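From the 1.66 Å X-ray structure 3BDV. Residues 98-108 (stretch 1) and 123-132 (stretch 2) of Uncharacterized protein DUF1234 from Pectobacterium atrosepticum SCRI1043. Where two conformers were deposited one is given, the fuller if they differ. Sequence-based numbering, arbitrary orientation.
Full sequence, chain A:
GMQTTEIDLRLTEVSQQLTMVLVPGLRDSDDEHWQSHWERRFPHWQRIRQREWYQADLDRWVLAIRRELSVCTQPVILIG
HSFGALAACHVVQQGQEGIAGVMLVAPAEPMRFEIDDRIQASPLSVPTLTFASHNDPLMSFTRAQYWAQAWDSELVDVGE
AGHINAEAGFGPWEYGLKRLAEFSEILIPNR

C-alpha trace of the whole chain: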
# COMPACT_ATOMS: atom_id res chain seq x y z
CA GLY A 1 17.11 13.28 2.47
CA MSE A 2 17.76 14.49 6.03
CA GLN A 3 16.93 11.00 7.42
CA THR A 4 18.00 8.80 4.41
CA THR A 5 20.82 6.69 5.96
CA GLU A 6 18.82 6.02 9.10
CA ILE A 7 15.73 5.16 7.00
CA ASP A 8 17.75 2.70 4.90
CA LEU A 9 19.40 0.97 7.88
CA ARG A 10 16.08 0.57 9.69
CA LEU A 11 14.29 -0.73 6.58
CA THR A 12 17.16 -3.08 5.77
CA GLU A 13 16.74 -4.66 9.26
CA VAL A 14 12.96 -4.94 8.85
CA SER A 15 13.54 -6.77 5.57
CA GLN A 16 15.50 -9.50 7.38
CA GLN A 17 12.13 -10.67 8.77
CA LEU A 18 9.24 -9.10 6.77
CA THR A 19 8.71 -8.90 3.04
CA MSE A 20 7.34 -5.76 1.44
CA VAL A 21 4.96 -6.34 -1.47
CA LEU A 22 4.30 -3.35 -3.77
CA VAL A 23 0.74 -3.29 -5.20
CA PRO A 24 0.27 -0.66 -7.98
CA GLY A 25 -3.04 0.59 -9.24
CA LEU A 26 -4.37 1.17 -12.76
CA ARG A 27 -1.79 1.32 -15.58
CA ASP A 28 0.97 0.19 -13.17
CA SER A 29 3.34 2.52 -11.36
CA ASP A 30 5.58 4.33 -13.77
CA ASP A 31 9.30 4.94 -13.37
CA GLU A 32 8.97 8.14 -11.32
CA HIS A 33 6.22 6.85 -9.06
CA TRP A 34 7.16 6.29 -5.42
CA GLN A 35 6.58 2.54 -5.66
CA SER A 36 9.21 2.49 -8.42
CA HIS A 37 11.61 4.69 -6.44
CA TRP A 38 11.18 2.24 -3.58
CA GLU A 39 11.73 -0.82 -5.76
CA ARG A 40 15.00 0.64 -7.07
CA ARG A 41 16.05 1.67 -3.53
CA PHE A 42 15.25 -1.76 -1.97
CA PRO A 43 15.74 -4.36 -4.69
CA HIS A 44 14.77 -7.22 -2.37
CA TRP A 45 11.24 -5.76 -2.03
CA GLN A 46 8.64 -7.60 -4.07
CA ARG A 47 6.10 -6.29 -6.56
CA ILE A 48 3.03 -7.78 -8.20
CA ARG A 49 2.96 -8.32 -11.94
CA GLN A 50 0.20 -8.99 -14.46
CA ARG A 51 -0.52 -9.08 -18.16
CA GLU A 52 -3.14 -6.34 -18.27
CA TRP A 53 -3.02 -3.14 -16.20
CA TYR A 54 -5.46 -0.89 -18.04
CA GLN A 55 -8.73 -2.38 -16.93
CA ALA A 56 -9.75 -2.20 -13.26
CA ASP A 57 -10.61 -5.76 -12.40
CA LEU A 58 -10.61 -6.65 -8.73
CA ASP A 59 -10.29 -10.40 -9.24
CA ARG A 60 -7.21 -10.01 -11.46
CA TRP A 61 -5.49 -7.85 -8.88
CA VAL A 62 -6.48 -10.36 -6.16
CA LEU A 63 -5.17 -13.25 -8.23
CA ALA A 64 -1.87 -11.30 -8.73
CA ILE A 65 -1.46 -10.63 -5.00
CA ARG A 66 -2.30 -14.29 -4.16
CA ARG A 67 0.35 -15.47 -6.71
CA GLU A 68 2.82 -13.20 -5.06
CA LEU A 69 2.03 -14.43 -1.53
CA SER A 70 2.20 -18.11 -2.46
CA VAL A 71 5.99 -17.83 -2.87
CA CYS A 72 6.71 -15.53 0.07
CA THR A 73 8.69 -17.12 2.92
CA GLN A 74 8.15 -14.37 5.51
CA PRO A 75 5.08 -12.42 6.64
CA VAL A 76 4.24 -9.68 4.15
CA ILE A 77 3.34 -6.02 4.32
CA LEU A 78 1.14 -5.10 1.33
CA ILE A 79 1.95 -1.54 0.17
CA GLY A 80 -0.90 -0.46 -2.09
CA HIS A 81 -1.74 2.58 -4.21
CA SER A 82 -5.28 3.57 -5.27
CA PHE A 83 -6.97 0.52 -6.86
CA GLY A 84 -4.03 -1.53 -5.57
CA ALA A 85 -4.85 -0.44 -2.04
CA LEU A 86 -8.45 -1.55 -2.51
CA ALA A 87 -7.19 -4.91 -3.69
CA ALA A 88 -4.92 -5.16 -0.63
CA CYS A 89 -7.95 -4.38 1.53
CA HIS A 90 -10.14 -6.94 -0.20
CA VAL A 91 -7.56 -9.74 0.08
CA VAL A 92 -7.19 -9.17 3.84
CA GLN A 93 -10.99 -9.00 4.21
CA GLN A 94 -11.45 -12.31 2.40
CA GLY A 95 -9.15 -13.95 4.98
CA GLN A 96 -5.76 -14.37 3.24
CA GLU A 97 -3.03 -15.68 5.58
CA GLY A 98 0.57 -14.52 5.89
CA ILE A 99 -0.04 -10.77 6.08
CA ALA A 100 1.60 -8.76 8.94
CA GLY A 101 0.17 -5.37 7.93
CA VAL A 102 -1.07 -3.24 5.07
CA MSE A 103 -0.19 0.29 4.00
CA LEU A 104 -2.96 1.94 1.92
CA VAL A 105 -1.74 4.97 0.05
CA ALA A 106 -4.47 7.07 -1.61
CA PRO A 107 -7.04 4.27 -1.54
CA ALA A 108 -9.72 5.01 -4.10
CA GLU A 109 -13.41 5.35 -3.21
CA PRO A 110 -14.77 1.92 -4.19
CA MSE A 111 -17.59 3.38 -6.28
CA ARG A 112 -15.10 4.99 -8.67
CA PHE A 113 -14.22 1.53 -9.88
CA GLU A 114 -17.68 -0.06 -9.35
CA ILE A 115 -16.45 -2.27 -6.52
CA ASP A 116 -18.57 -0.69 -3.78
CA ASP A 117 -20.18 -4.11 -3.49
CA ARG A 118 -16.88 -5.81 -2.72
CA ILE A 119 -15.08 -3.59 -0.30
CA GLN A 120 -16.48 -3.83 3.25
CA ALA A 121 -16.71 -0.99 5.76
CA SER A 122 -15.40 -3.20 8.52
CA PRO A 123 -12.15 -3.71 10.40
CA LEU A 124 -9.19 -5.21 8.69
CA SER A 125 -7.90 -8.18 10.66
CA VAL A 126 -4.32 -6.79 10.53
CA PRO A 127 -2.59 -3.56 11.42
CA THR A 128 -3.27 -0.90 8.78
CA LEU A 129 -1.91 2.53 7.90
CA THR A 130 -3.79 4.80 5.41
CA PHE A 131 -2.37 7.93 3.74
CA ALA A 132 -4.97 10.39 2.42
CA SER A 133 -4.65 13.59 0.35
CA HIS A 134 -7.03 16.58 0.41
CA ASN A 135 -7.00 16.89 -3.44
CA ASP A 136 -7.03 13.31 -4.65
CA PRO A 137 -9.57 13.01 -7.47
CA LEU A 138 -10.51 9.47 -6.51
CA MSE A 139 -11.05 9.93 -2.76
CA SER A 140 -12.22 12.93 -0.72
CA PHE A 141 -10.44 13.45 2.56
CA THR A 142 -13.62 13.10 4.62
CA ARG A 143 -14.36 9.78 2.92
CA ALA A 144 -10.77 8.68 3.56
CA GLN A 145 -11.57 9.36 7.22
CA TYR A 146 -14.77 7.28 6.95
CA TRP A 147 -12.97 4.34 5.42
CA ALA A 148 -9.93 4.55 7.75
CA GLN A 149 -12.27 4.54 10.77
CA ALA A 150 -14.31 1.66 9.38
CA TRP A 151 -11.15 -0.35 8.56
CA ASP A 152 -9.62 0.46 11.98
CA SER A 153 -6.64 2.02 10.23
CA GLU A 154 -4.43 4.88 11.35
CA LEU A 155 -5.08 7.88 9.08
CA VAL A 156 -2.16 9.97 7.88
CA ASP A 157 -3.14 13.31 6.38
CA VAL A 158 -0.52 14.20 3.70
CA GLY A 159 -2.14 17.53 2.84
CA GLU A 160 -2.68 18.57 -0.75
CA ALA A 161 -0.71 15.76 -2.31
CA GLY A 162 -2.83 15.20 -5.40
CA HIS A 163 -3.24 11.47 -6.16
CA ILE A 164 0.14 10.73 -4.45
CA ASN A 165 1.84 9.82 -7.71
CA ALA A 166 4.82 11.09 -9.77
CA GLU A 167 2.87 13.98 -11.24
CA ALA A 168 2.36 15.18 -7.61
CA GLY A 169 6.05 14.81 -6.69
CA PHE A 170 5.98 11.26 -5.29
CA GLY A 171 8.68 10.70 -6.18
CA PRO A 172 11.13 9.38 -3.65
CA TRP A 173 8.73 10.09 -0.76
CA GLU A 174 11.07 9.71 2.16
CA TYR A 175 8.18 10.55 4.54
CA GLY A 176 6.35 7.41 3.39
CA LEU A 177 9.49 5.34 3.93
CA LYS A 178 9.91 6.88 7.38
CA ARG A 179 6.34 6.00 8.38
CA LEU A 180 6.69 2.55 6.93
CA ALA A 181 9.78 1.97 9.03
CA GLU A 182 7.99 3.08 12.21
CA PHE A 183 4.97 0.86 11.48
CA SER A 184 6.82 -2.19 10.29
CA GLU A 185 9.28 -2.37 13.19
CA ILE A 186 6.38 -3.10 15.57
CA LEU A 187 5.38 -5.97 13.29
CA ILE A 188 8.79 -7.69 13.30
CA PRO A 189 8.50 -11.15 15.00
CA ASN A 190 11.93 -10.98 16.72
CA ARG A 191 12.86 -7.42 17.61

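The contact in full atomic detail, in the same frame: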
# COMPACT_ATOMS: atom_id res chain seq x y z
N GLY A 98 -0.82 -14.86 6.11
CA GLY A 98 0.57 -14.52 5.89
C GLY A 98 0.80 -13.04 5.69
O GLY A 98 1.82 -12.65 5.11
N ILE A 99 -0.16 -12.23 6.11
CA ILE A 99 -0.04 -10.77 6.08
C ILE A 99 0.12 -10.10 7.47
O ILE A 99 -0.79 -10.12 8.28
CB ILE A 99 -1.23 -10.13 5.26
CG1 ILE A 99 -1.27 -10.74 3.84
CG2 ILE A 99 -1.13 -8.60 5.26
CD1 ILE A 99 -2.62 -10.56 3.02
N ALA A 100 1.24 -9.42 7.66
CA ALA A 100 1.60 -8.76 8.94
C ALA A 100 0.89 -7.42 9.06
O ALA A 100 0.51 -7.03 10.17
CB ALA A 100 3.12 -8.54 9.02
N GLY A 101 0.73 -6.73 7.93
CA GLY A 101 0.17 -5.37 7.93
C GLY A 101 -0.08 -4.90 6.51
O GLY A 101 0.37 -5.53 5.54
N VAL A 102 -0.85 -3.83 6.39
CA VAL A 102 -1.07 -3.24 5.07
C VAL A 102 -0.97 -1.74 5.17
O VAL A 102 -1.33 -1.12 6.17
CB VAL A 102 -2.42 -3.68 4.40
CG1 VAL A 102 -2.48 -5.19 4.18
CG2 VAL A 102 -3.60 -3.18 5.19
N MSE A 103 -0.38 -1.16 4.15
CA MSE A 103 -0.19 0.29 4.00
C MSE A 103 -0.97 0.69 2.77
O MSE A 103 -0.66 0.19 1.67
CB MSE A 103 1.30 0.65 3.86
CG MSE A 103 1.53 2.04 3.54
SE MSE A 103 3.40 2.46 3.94
CE MSE A 103 3.60 4.08 3.00
N LEU A 104 -1.98 1.53 2.96
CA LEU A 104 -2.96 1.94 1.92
C LEU A 104 -2.70 3.40 1.59
O LEU A 104 -3.01 4.30 2.34
CB LEU A 104 -4.40 1.75 2.39
CG LEU A 104 -4.70 0.35 2.89
CD1 LEU A 104 -6.15 0.11 3.42
CD2 LEU A 104 -4.35 -0.67 1.79
N VAL A 105 -2.13 3.63 0.42
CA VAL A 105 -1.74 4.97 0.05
C VAL A 105 -2.71 5.47 -1.01
O VAL A 105 -2.78 4.90 -2.09
CB VAL A 105 -0.31 5.00 -0.52
CG1 VAL A 105 0.05 6.48 -0.95
CG2 VAL A 105 0.69 4.39 0.50
N ALA A 106 -3.45 6.52 -0.68
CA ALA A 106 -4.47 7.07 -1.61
C ALA A 106 -5.42 5.96 -2.08
O ALA A 106 -5.65 5.76 -3.28
CB ALA A 106 -3.84 7.82 -2.81
N PRO A 107 -6.03 5.24 -1.13
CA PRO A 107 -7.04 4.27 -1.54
C PRO A 107 -8.13 5.00 -2.30
O PRO A 107 -8.50 6.12 -1.92
CB PRO A 107 -7.56 3.72 -0.22
CG PRO A 107 -7.38 4.72 0.68
CD PRO A 107 -6.07 5.42 0.33
N ALA A 108 -8.64 4.40 -3.36
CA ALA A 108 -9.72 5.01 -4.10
C ALA A 108 -11.08 4.72 -3.40
O ALA A 108 -11.24 3.67 -2.81
CB ALA A 108 -9.70 4.51 -5.55
N PRO A 123 -13.54 -3.64 10.03
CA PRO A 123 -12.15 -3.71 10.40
C PRO A 123 -11.34 -4.72 9.66
O PRO A 123 -11.78 -5.86 9.44
CB PRO A 123 -12.19 -4.06 11.88
CG PRO A 123 -13.47 -3.60 12.33
CD PRO A 123 -14.40 -3.86 11.20
N LEU A 124 -10.13 -4.32 9.30
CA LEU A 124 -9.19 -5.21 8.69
C LEU A 124 -8.58 -6.04 9.85
O LEU A 124 -8.33 -5.55 10.95
CB LEU A 124 -8.10 -4.48 7.93
CG LEU A 124 -8.63 -3.69 6.71
CD1 LEU A 124 -7.52 -2.97 5.99
CD2 LEU A 124 -9.35 -4.64 5.77
N SER A 125 -8.35 -7.31 9.59
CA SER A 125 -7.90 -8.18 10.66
C SER A 125 -6.43 -7.93 11.01
O SER A 125 -5.90 -8.56 11.92
CB SER A 125 -8.10 -9.63 10.23
OG SER A 125 -7.33 -9.91 9.07
N VAL A 126 -5.75 -7.03 10.29
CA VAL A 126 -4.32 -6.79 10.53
C VAL A 126 -4.08 -5.32 10.70
O VAL A 126 -4.87 -4.50 10.21
CB VAL A 126 -3.47 -7.26 9.36
CG1 VAL A 126 -3.69 -8.74 9.14
CG2 VAL A 126 -3.83 -6.44 8.09
N PRO A 127 -2.96 -4.96 11.33
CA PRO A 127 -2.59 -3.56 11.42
C PRO A 127 -2.50 -2.86 10.06
O PRO A 127 -1.89 -3.39 9.11
CB PRO A 127 -1.21 -3.60 12.14
CG PRO A 127 -1.29 -4.87 12.94
CD PRO A 127 -2.02 -5.83 12.09
N THR A 128 -3.12 -1.68 10.00
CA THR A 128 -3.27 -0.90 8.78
C THR A 128 -2.92 0.59 8.97
O THR A 128 -3.29 1.23 9.96
CB THR A 128 -4.73 -1.06 8.28
OG1 THR A 128 -5.03 -2.48 8.14
CG2 THR A 128 -5.02 -0.37 6.98
N LEU A 129 -2.23 1.13 7.99
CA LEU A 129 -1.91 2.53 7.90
C LEU A 129 -2.46 3.06 6.56
O LEU A 129 -2.18 2.48 5.51
CB LEU A 129 -0.40 2.66 7.92
CG LEU A 129 0.32 3.92 8.24
CD1 LEU A 129 -0.01 4.35 9.67
CD2 LEU A 129 1.83 3.57 8.02
N THR A 130 -3.18 4.20 6.60
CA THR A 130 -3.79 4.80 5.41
C THR A 130 -3.29 6.22 5.23
O THR A 130 -3.32 6.99 6.19
CB THR A 130 -5.32 4.79 5.49
OG1 THR A 130 -5.77 3.42 5.54
CG2 THR A 130 -5.99 5.48 4.24
N PHE A 131 -2.85 6.57 4.03
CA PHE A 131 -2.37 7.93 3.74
C PHE A 131 -3.40 8.55 2.79
O PHE A 131 -3.76 7.93 1.78
CB PHE A 131 -1.02 7.89 3.04
CG PHE A 131 0.07 7.36 3.89
CD1 PHE A 131 0.22 6.01 4.12
CD2 PHE A 131 0.99 8.21 4.47
CE1 PHE A 131 1.22 5.53 4.95
CE2 PHE A 131 2.00 7.72 5.28
CZ PHE A 131 2.11 6.40 5.53
N ALA A 132 -3.88 9.73 3.15
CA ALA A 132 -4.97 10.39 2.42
C ALA A 132 -4.58 11.82 2.07
O ALA A 132 -4.06 12.52 2.88
CB ALA A 132 -6.25 10.35 3.24

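The selenomethionine Met-103 has all three side-chain torsions in the t range, and its end comes nearer the neighbouring strand, where Met-103 CE lies 3.4 Å from Phe-131 CE1. Met-103 SE sits 5.0 Å from the centroid of the Phe-131 ring, 62° off the ring normal, an oblique sulfur-aromatic type of approach. CG2 of Val-105 also meets the ring, 4.0 Å from CD1 of Phe-131.

These side chains share one face of a parallel pairing between strands 99-105 and 128-132, whose axes run 7° apart. Only alternate residues of the first strand bond across: Val-102 N donates to Pro-127 O (2.9 Å) and Val-102 O accepts from Leu-129 N (3.0 Å). Leu-104 repeats the pattern, its N reaching Leu-129 O at 2.7 Å and its O receiving Phe-131 N at 2.8 Å. Ala-106 N to Phe-131 O (2.9 Å) extends the ladder beyond the strand.

On the opposite face, Val-102 and Leu-104 both pack against Leu-124, whose CD1 lies 4.0 Å from Val-102 CG2 and 4.2 Å from Leu-104 CD1. Thr-128 OG1 donates to Val-126 O (2.9 Å), satisfying the hydroxyl within its own stretch. At Gly-101, CA comes within 3.1 Å of Pro-127 O; a beta carbon would be similarly tight against that oxygen.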